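PDB 2WL9: catechol 2,3-dioxygenase from Rhodococcus sp., which probably catalyses the iron-dependent extradiol cleavage of catechol rings with molecular oxygen, a step in the breakdown of aromatic hydrocarbons. Local coordinates for residues C[3-15]-C[45-57]. Sequence-based numbering, arbitrary orientation. Where two conformers were deposited one is given.
Sequences KVTELGYLGLSVS and MDRWHHRIVLHAD
Leu10 and Leu12 of strand 6-14 pair in parallel with Ile52 and Leu54 of strand 52-56, inside the N-terminal βαβββ module of a vicinal-oxygen-chelate (VOC) fold. The chain reaches one strand from the other by way of helix 17-24 and strands 31-33 and 40-44. The backbone ladder runs from Leu10 N to Arg51 O (3.0 Å) as far as Val14 N to His55 O, and a weak bond from Asp57 N to Val14 O follows it.

Where the ladder begins, Arg51 illustrates how a side chain can prolong a strand pairing. Its CB and CG lead into a chain folded back at chi2 (-40°) and chi3 (-68°), and CD passes 4.0 Å from Gly8 O. NE then donates to Gly8 O at 2.9 Å, and NH2 donates to the same oxygen, which sits close to the guanidinium plane between the two N-H groups. NH2 also reaches Glu6 OE1 at 2.9 Å in a salt bridge, whereas NH1 forms a second salt bridge, to Asp46 OD2, whose hydrogen bond is weak. Trp48 CE3 lies 3.4 Å above the plane of the guanidinium, over its centre, and with the two acids at the edges it probably holds the group in one orientation. Glu6 is shared, since its OE2 pairs with Arg68 on strand 61-68.

Farther along, Leu12 CD2 rests against both Ile52 CG2 and Leu54 CD2, on the side of the sheet where helix 17-24 places Trp20 against Leu54 and Val14. Leu54 CD2 also meets Val14 CG1. The other side carries Ser13 and His55, whose NE2 bonds to Tyr64 OH. At the far end Ser13 OG donates to the syn lone pair of Asp57 OD2, 2.7 Å away.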
ATOM      1  N   LYS C   3     -10.198   1.495 -31.368  1.00 27.01           N
ATOM      2  CA  LYS C   3      -8.871   0.975 -31.719  1.00 25.41           C
ATOM      3  C   LYS C   3      -8.741  -0.517 -31.447  1.00 24.12           C
ATOM      4  O   LYS C   3      -9.414  -1.048 -30.562  1.00 24.09           O
ATOM      5  CB  LYS C   3      -7.798   1.707 -30.907  1.00 25.44           C
ATOM      6  CG  LYS C   3      -7.757   3.215 -31.122  1.00 26.07           C
ATOM      7  CD  LYS C   3      -6.942   3.919 -30.038  1.00 27.61           C
ATOM      8  CE  LYS C   3      -6.673   5.382 -30.395  1.00 28.61           C
ATOM      9  NZ  LYS C   3      -7.918   6.210 -30.399  1.00 30.05           N
ATOM     10  N   VAL C   4      -7.857  -1.185 -32.191  1.00 22.26           N
ATOM     11  CA  VAL C   4      -7.468  -2.571 -31.869  1.00 20.83           C
ATOM     12  C   VAL C   4      -6.847  -2.581 -30.464  1.00 19.95           C
ATOM     13  O   VAL C   4      -6.119  -1.658 -30.099  1.00 19.13           O
ATOM     14  CB  VAL C   4      -6.489  -3.150 -32.922  1.00 20.62           C
ATOM     15  CG1 VAL C   4      -5.887  -4.462 -32.459  1.00 21.67           C
ATOM     16  CG2 VAL C   4      -7.202  -3.343 -34.257  1.00 20.88           C
ATOM     17  N   THR C   5      -7.166  -3.606 -29.676  1.00 18.54           N
ATOM     18  CA  THR C   5      -6.766  -3.658 -28.268  1.00 17.53           C
ATOM     19  C   THR C   5      -5.644  -4.670 -27.969  1.00 17.50           C
ATOM     20  O   THR C   5      -4.988  -4.574 -26.920  1.00 17.24           O
ATOM     21  CB  THR C   5      -7.969  -3.984 -27.375  1.00 17.61           C
ATOM     22  OG1 THR C   5      -8.511  -5.249 -27.770  1.00 16.19           O
ATOM     23  CG2 THR C   5      -9.058  -2.907 -27.498  1.00 17.17           C
ATOM     24  N   GLU C   6      -5.445  -5.637 -28.872  1.00 16.52           N
ATOM     25  CA  GLU C   6      -4.386  -6.660 -28.741  1.00 15.79           C
ATOM     26  C   GLU C   6      -4.265  -7.531 -29.988  1.00 16.18           C
ATOM     27  O   GLU C   6      -5.207  -7.635 -30.780  1.00 15.58           O
ATOM     28  CB  GLU C   6      -4.641  -7.590 -27.544  1.00 15.98           C
ATOM     29  CG  GLU C   6      -6.007  -8.304 -27.581  1.00 15.65           C
ATOM     30  CD  GLU C   6      -6.196  -9.312 -26.452  1.00 16.78           C
ATOM     31  OE1 GLU C   6      -5.540 -10.372 -26.468  1.00 19.27           O
ATOM     32  OE2 GLU C   6      -7.017  -9.059 -25.552  1.00 16.10           O
ATOM     33  N   LEU C   7      -3.101  -8.165 -30.138  1.00 15.80           N
ATOM     34  CA  LEU C   7      -2.935  -9.235 -31.104  1.00 16.42           C
ATOM     35  C   LEU C   7      -3.570 -10.502 -30.514  1.00 16.21           C
ATOM     36  O   LEU C   7      -2.990 -11.139 -29.639  1.00 16.81           O
ATOM     37  CB  LEU C   7      -1.458  -9.459 -31.368  1.00 16.56           C
ATOM     38  CG  LEU C   7      -1.060 -10.480 -32.428  1.00 16.93           C
ATOM     39  CD1 LEU C   7      -1.573 -10.089 -33.799  1.00 15.22           C
ATOM     40  CD2 LEU C   7       0.459 -10.624 -32.442  1.00 16.45           C
ATOM     41  N   GLY C   8      -4.758 -10.845 -30.987  1.00 15.87           N
ATOM     42  CA  GLY C   8      -5.561 -11.905 -30.373  1.00 16.12           C
ATOM     43  C   GLY C   8      -5.139 -13.310 -30.763  1.00 16.40           C
ATOM     44  O   GLY C   8      -4.988 -14.180 -29.897  1.00 16.97           O
ATOM     45  N   TYR C   9      -4.972 -13.536 -32.064  1.00 16.19           N
ATOM     46  CA  TYR C   9      -4.613 -14.859 -32.576  1.00 16.56           C
ATOM     47  C   TYR C   9      -3.797 -14.806 -33.863  1.00 16.80           C
ATOM     48  O   TYR C   9      -3.693 -13.761 -34.507  1.00 17.07           O
ATOM     49  CB  TYR C   9      -5.853 -15.755 -32.772  1.00 16.37           C
ATOM     50  CG  TYR C   9      -6.902 -15.246 -33.749  1.00 16.95           C
ATOM     51  CD1 TYR C   9      -8.137 -14.799 -33.286  1.00 16.84           C
ATOM     52  CD2 TYR C   9      -6.671 -15.235 -35.132  1.00 16.45           C
ATOM     53  CE1 TYR C   9      -9.119 -14.344 -34.163  1.00 17.64           C
ATOM     54  CE2 TYR C   9      -7.647 -14.774 -36.022  1.00 16.57           C
ATOM     55  CZ  TYR C   9      -8.863 -14.331 -35.530  1.00 16.14           C
ATOM     56  OH  TYR C   9      -9.834 -13.875 -36.388  1.00 14.95           O
ATOM     57  N   LEU C  10      -3.208 -15.947 -34.201  1.00 16.92           N
ATOM     58  CA  LEU C  10      -2.546 -16.162 -35.479  1.00 17.72           C
ATOM     59  C   LEU C  10      -3.030 -17.479 -36.066  1.00 17.98           C
ATOM     60  O   LEU C  10      -3.166 -18.473 -35.354  1.00 18.60           O
ATOM     61  CB  LEU C  10      -1.028 -16.240 -35.305  1.00 17.79           C
ATOM     62  CG  LEU C  10      -0.232 -15.012 -34.888  1.00 17.88           C
ATOM     63  CD1 LEU C  10       1.200 -15.431 -34.583  1.00 19.00           C
ATOM     64  CD2 LEU C  10      -0.261 -13.947 -35.990  1.00 19.46           C
ATOM     65  N   GLY C  11      -3.311 -17.470 -37.359  1.00 17.92           N
ATOM     66  CA  GLY C  11      -3.534 -18.693 -38.108  1.00 18.14           C
ATOM     67  C   GLY C  11      -2.259 -18.982 -38.866  1.00 17.97           C
ATOM     68  O   GLY C  11      -1.671 -18.081 -39.468  1.00 18.15           O
ATOM     69  N   LEU C  12      -1.824 -20.235 -38.812  1.00 18.18           N
ATOM     70  CA  LEU C  12      -0.578 -20.657 -39.428  1.00 18.58           C
ATOM     71  C   LEU C  12      -0.837 -21.818 -40.382  1.00 19.29           C
ATOM     72  O   LEU C  12      -1.672 -22.680 -40.098  1.00 19.09           O
ATOM     73  CB  LEU C  12       0.406 -21.108 -38.343  1.00 18.38           C
ATOM     74  CG  LEU C  12       1.464 -20.196 -37.702  1.00 19.01           C
ATOM     75  CD1 LEU C  12       1.047 -18.739 -37.503  1.00 18.89           C
ATOM     76  CD2 LEU C  12       1.980 -20.814 -36.388  1.00 17.42           C
ATOM     77  N   SER C  13      -0.131 -21.820 -41.514  1.00 20.02           N
ATOM     78  CA  SER C  13      -0.110 -22.961 -42.432  1.00 21.13           C
ATOM     79  C   SER C  13       1.118 -23.788 -42.102  1.00 21.08           C
ATOM     80  O   SER C  13       2.226 -23.256 -42.086  1.00 21.55           O
ATOM     81  CB  SER C  13      -0.012 -22.482 -43.884  1.00 21.55           C
ATOM     82  OG  SER C  13      -1.181 -21.793 -44.287  1.00 23.54           O
ATOM     83  N   VAL C  14       0.927 -25.073 -41.809  1.00 21.50           N
ATOM     84  CA  VAL C  14       2.040 -25.959 -41.450  1.00 21.86           C
ATOM     85  C   VAL C  14       2.029 -27.247 -42.294  1.00 22.72           C
ATOM     86  O   VAL C  14       0.981 -27.642 -42.804  1.00 22.96           O
ATOM     87  CB  VAL C  14       2.062 -26.288 -39.928  1.00 21.48           C
ATOM     88  CG1 VAL C  14       2.116 -25.010 -39.095  1.00 21.23           C
ATOM     89  CG2 VAL C  14       0.856 -27.117 -39.522  1.00 20.55           C
ATOM     90  N   SER C  15       3.195 -27.877 -42.443  1.00 23.29           N
ATOM     91  CA  SER C  15       3.303 -29.113 -43.215  0.50 23.90           C
ATOM     92  C   SER C  15       3.365 -30.344 -42.317  1.00 24.37           C
ATOM     93  O   SER C  15       3.070 -31.457 -42.764  1.00 24.30           O
ATOM     94  CB  SER C  15       4.519 -29.070 -44.143  0.50 24.10           C
ATOM     95  OG  SER C  15       5.725 -28.896 -43.418  0.50 23.01           O
ATOM     96  N   MET C  45      -2.733 -20.899 -24.917  1.00 17.11           N
ATOM     97  CA  MET C  45      -1.732 -20.297 -24.028  1.00 17.11           C
ATOM     98  C   MET C  45      -2.332 -19.808 -22.708  1.00 17.38           C
ATOM     99  O   MET C  45      -1.595 -19.452 -21.774  1.00 17.58           O
ATOM    100  CB  MET C  45      -1.041 -19.109 -24.710  1.00 17.21           C
ATOM    101  CG  MET C  45      -0.261 -19.442 -25.973  1.00 17.91           C
ATOM    102  SD  MET C  45       0.309 -17.951 -26.799  1.00 19.59           S
ATOM    103  CE  MET C  45       1.495 -17.302 -25.619  1.00 19.69           C
ATOM    104  N   ASP C  46      -3.659 -19.772 -22.637  1.00 17.35           N
ATOM    105  CA  ASP C  46      -4.361 -19.179 -21.497  1.00 17.81           C
ATOM    106  C   ASP C  46      -5.829 -19.598 -21.482  1.00 17.91           C
ATOM    107  O   ASP C  46      -6.179 -20.621 -22.059  1.00 18.22           O
ATOM    108  CB  ASP C  46      -4.212 -17.647 -21.496  1.00 17.83           C
ATOM    109  CG  ASP C  46      -4.799 -16.980 -22.746  1.00 18.76           C
ATOM    110  OD1 ASP C  46      -5.381 -17.670 -23.611  1.00 18.16           O
ATOM    111  OD2 ASP C  46      -4.670 -15.741 -22.862  1.00 21.71           O
ATOM    112  N   ARG C  47      -6.675 -18.798 -20.831  1.00 17.72           N
ATOM    113  CA  ARG C  47      -8.117 -19.065 -20.736  1.00 18.26           C
ATOM    114  C   ARG C  47      -8.825 -19.248 -22.091  1.00 17.59           C
ATOM    115  O   ARG C  47      -9.764 -20.040 -22.201  1.00 17.43           O
ATOM    116  CB  ARG C  47      -8.797 -17.912 -20.010  1.00 18.76           C
ATOM    117  CG  ARG C  47      -9.042 -18.071 -18.518  1.00 21.55           C
ATOM    118  CD  ARG C  47     -10.112 -17.037 -18.091  1.00 24.27           C
ATOM    119  NE  ARG C  47      -9.956 -15.807 -18.869  1.00 24.98           N
ATOM    120  CZ  ARG C  47     -10.921 -14.930 -19.151  1.00 26.17           C
ATOM    121  NH1 ARG C  47     -12.167 -15.093 -18.709  1.00 25.97           N
ATOM    122  NH2 ARG C  47     -10.625 -13.871 -19.883  1.00 26.62           N
ATOM    123  N   TRP C  48      -8.403 -18.479 -23.096  1.00 17.24           N
ATOM    124  CA  TRP C  48      -9.004 -18.526 -24.434  1.00 16.75           C
ATOM    125  C   TRP C  48      -8.941 -19.933 -25.002  1.00 16.94           C
ATOM    126  O   TRP C  48      -7.967 -20.653 -24.780  1.00 17.24           O
ATOM    127  CB  TRP C  48      -8.257 -17.608 -25.405  1.00 16.47           C
ATOM    128  CG  TRP C  48      -8.409 -16.128 -25.188  1.00 15.89           C
ATOM    129  CD1 TRP C  48      -8.600 -15.466 -23.995  1.00 15.58           C
ATOM    130  CD2 TRP C  48      -8.303 -15.116 -26.197  1.00 15.47           C
ATOM    131  NE1 TRP C  48      -8.667 -14.106 -24.218  1.00 13.86           N
ATOM    132  CE2 TRP C  48      -8.481 -13.866 -25.558  1.00 15.71           C
ATOM    133  CE3 TRP C  48      -8.104 -15.147 -27.588  1.00 13.98           C
ATOM    134  CZ2 TRP C  48      -8.448 -12.650 -26.264  1.00 14.92           C
ATOM    135  CZ3 TRP C  48      -8.075 -13.942 -28.290  1.00 15.62           C
ATOM    136  CH2 TRP C  48      -8.248 -12.709 -27.626  1.00 16.50           C
ATOM    137  N   HIS C  49      -9.978 -20.321 -25.741  1.00 16.72           N
ATOM    138  CA  HIS C  49      -9.971 -21.596 -26.451  1.00 16.64           C
ATOM    139  C   HIS C  49      -8.616 -21.806 -27.135  1.00 16.75           C
ATOM    140  O   HIS C  49      -8.023 -22.890 -27.028  1.00 17.01           O
ATOM    141  CB  HIS C  49     -11.106 -21.645 -27.478  1.00 16.56           C
ATOM    142  CG  HIS C  49     -11.059 -22.851 -28.362  1.00 16.16           C
ATOM    143  ND1 HIS C  49     -10.488 -22.830 -29.617  1.00 16.40           N
ATOM    144  CD2 HIS C  49     -11.497 -24.118 -28.169  1.00 15.45           C
ATOM    145  CE1 HIS C  49     -10.581 -24.029 -30.163  1.00 14.59           C
ATOM    146  NE2 HIS C  49     -11.197 -24.827 -29.308  1.00 15.69           N
ATOM    147  N   HIS C  50      -8.115 -20.760 -27.799  1.00 16.30           N
ATOM    148  CA  HIS C  50      -6.815 -20.822 -28.480  1.00 16.29           C
ATOM    149  C   HIS C  50      -6.217 -19.445 -28.769  1.00 16.17           C
ATOM    150  O   HIS C  50      -6.941 -18.443 -28.836  1.00 15.75           O
ATOM    151  CB  HIS C  50      -6.937 -21.585 -29.808  1.00 16.03           C
ATOM    152  CG  HIS C  50      -7.704 -20.839 -30.855  1.00 16.06           C
ATOM    153  ND1 HIS C  50      -9.078 -20.858 -30.922  1.00 15.20           N
ATOM    154  CD2 HIS C  50      -7.289 -20.035 -31.862  1.00 16.12           C
ATOM    155  CE1 HIS C  50      -9.479 -20.102 -31.927  1.00 15.87           C
ATOM    156  NE2 HIS C  50      -8.414 -19.586 -32.510  1.00 16.06           N
ATOM    157  N   ARG C  51      -4.894 -19.415 -28.963  1.00 16.10           N
ATOM    158  CA  ARG C  51      -4.223 -18.223 -29.486  1.00 16.14           C
ATOM    159  C   ARG C  51      -3.699 -18.458 -30.908  1.00 15.97           C
ATOM    160  O   ARG C  51      -3.457 -17.506 -31.654  1.00 15.63           O
ATOM    161  CB  ARG C  51      -3.057 -17.772 -28.587  1.00 16.47           C
ATOM    162  CG  ARG C  51      -3.370 -17.489 -27.095  1.00 18.31           C
ATOM    163  CD  ARG C  51      -4.691 -16.766 -26.819  1.00 22.32           C
ATOM    164  NE  ARG C  51      -4.722 -15.390 -27.295  1.00 24.06           N
ATOM    165  CZ  ARG C  51      -4.898 -14.302 -26.538  1.00 21.76           C
ATOM    166  NH1 ARG C  51      -5.075 -14.379 -25.228  1.00 22.75           N
ATOM    167  NH2 ARG C  51      -4.917 -13.115 -27.118  1.00 21.15           N
ATOM    168  N   ILE C  52      -3.494 -19.720 -31.267  1.00 16.13           N
ATOM    169  CA  ILE C  52      -2.945 -20.075 -32.574  1.00 16.15           C
ATOM    170  C   ILE C  52      -3.718 -21.242 -33.179  1.00 16.83           C
ATOM    171  O   ILE C  52      -4.031 -22.211 -32.490  1.00 16.11           O
ATOM    172  CB  ILE C  52      -1.414 -20.423 -32.502  1.00 16.27           C
ATOM    173  CG1 ILE C  52      -0.617 -19.307 -31.811  1.00 15.70           C
ATOM    174  CG2 ILE C  52      -0.827 -20.671 -33.905  1.00 16.37           C
ATOM    175  CD1 ILE C  52       0.844 -19.665 -31.473  1.00 15.05           C
ATOM    176  N   VAL C  53      -4.020 -21.120 -34.471  1.00 17.03           N
ATOM    177  CA  VAL C  53      -4.627 -22.200 -35.251  1.00 17.62           C
ATOM    178  C   VAL C  53      -3.576 -22.736 -36.199  1.00 17.92           C
ATOM    179  O   VAL C  53      -2.950 -21.975 -36.932  1.00 18.39           O
ATOM    180  CB  VAL C  53      -5.837 -21.717 -36.091  1.00 17.24           C
ATOM    181  CG1 VAL C  53      -6.617 -22.906 -36.643  1.00 17.10           C
ATOM    182  CG2 VAL C  53      -6.753 -20.848 -35.266  1.00 17.14           C
ATOM    183  N   LEU C  54      -3.378 -24.046 -36.175  1.00 18.47           N
ATOM    184  CA  LEU C  54      -2.471 -24.693 -37.117  1.00 18.77           C
ATOM    185  C   LEU C  54      -3.279 -25.380 -38.210  1.00 19.65           C
ATOM    186  O   LEU C  54      -4.014 -26.329 -37.945  1.00 20.08           O
ATOM    187  CB  LEU C  54      -1.568 -25.700 -36.405  1.00 18.62           C
ATOM    188  CG  LEU C  54      -0.673 -25.214 -35.252  1.00 17.36           C
ATOM    189  CD1 LEU C  54       0.021 -26.403 -34.616  1.00 15.79           C
ATOM    190  CD2 LEU C  54       0.355 -24.168 -35.693  1.00 15.41           C
ATOM    191  N   HIS C  55      -3.146 -24.882 -39.432  1.00 20.14           N
ATOM    192  CA  HIS C  55      -3.809 -25.477 -40.585  1.00 21.07           C
ATOM    193  C   HIS C  55      -2.849 -26.435 -41.274  1.00 22.10           C
ATOM    194  O   HIS C  55      -1.827 -26.011 -41.823  1.00 21.76           O
ATOM    195  CB  HIS C  55      -4.244 -24.392 -41.563  1.00 21.21           C
ATOM    196  CG  HIS C  55      -5.287 -23.466 -41.019  1.00 20.10           C
ATOM    197  ND1 HIS C  55      -6.633 -23.662 -41.225  1.00 19.93           N
ATOM    198  CD2 HIS C  55      -5.179 -22.328 -40.290  1.00 19.82           C
ATOM    199  CE1 HIS C  55      -7.312 -22.686 -40.646  1.00 20.09           C
ATOM    200  NE2 HIS C  55      -6.454 -21.862 -40.076  1.00 19.02           N
ATOM    201  N   ALA C  56      -3.170 -27.723 -41.225  1.00 23.18           N
ATOM    202  CA  ALA C  56      -2.343 -28.743 -41.863  1.00 24.55           C
ATOM    203  C   ALA C  56      -2.620 -28.754 -43.358  1.00 25.80           C
ATOM    204  O   ALA C  56      -3.306 -29.645 -43.873  1.00 26.56           O
ATOM    205  CB  ALA C  56      -2.610 -30.104 -41.249  1.00 24.84           C
ATOM    206  N   ASP C  57      -2.090 -27.750 -44.047  1.00 26.65           N
ATOM    207  CA  ASP C  57      -2.333 -27.580 -45.478  1.00 27.84           C
ATOM    208  C   ASP C  57      -1.084 -27.776 -46.341  1.00 28.31           C
ATOM    209  O   ASP C  57      -1.154 -27.654 -47.560  1.00 28.98           O
ATOM    210  CB  ASP C  57      -2.968 -26.210 -45.756  1.00 28.13           C
ATOM    211  CG  ASP C  57      -2.027 -25.050 -45.466  1.00 28.81           C
ATOM    212  OD1 ASP C  57      -0.797 -25.267 -45.354  1.00 30.65           O
ATOM    213  OD2 ASP C  57      -2.523 -23.912 -45.357  1.00 30.55           O
TER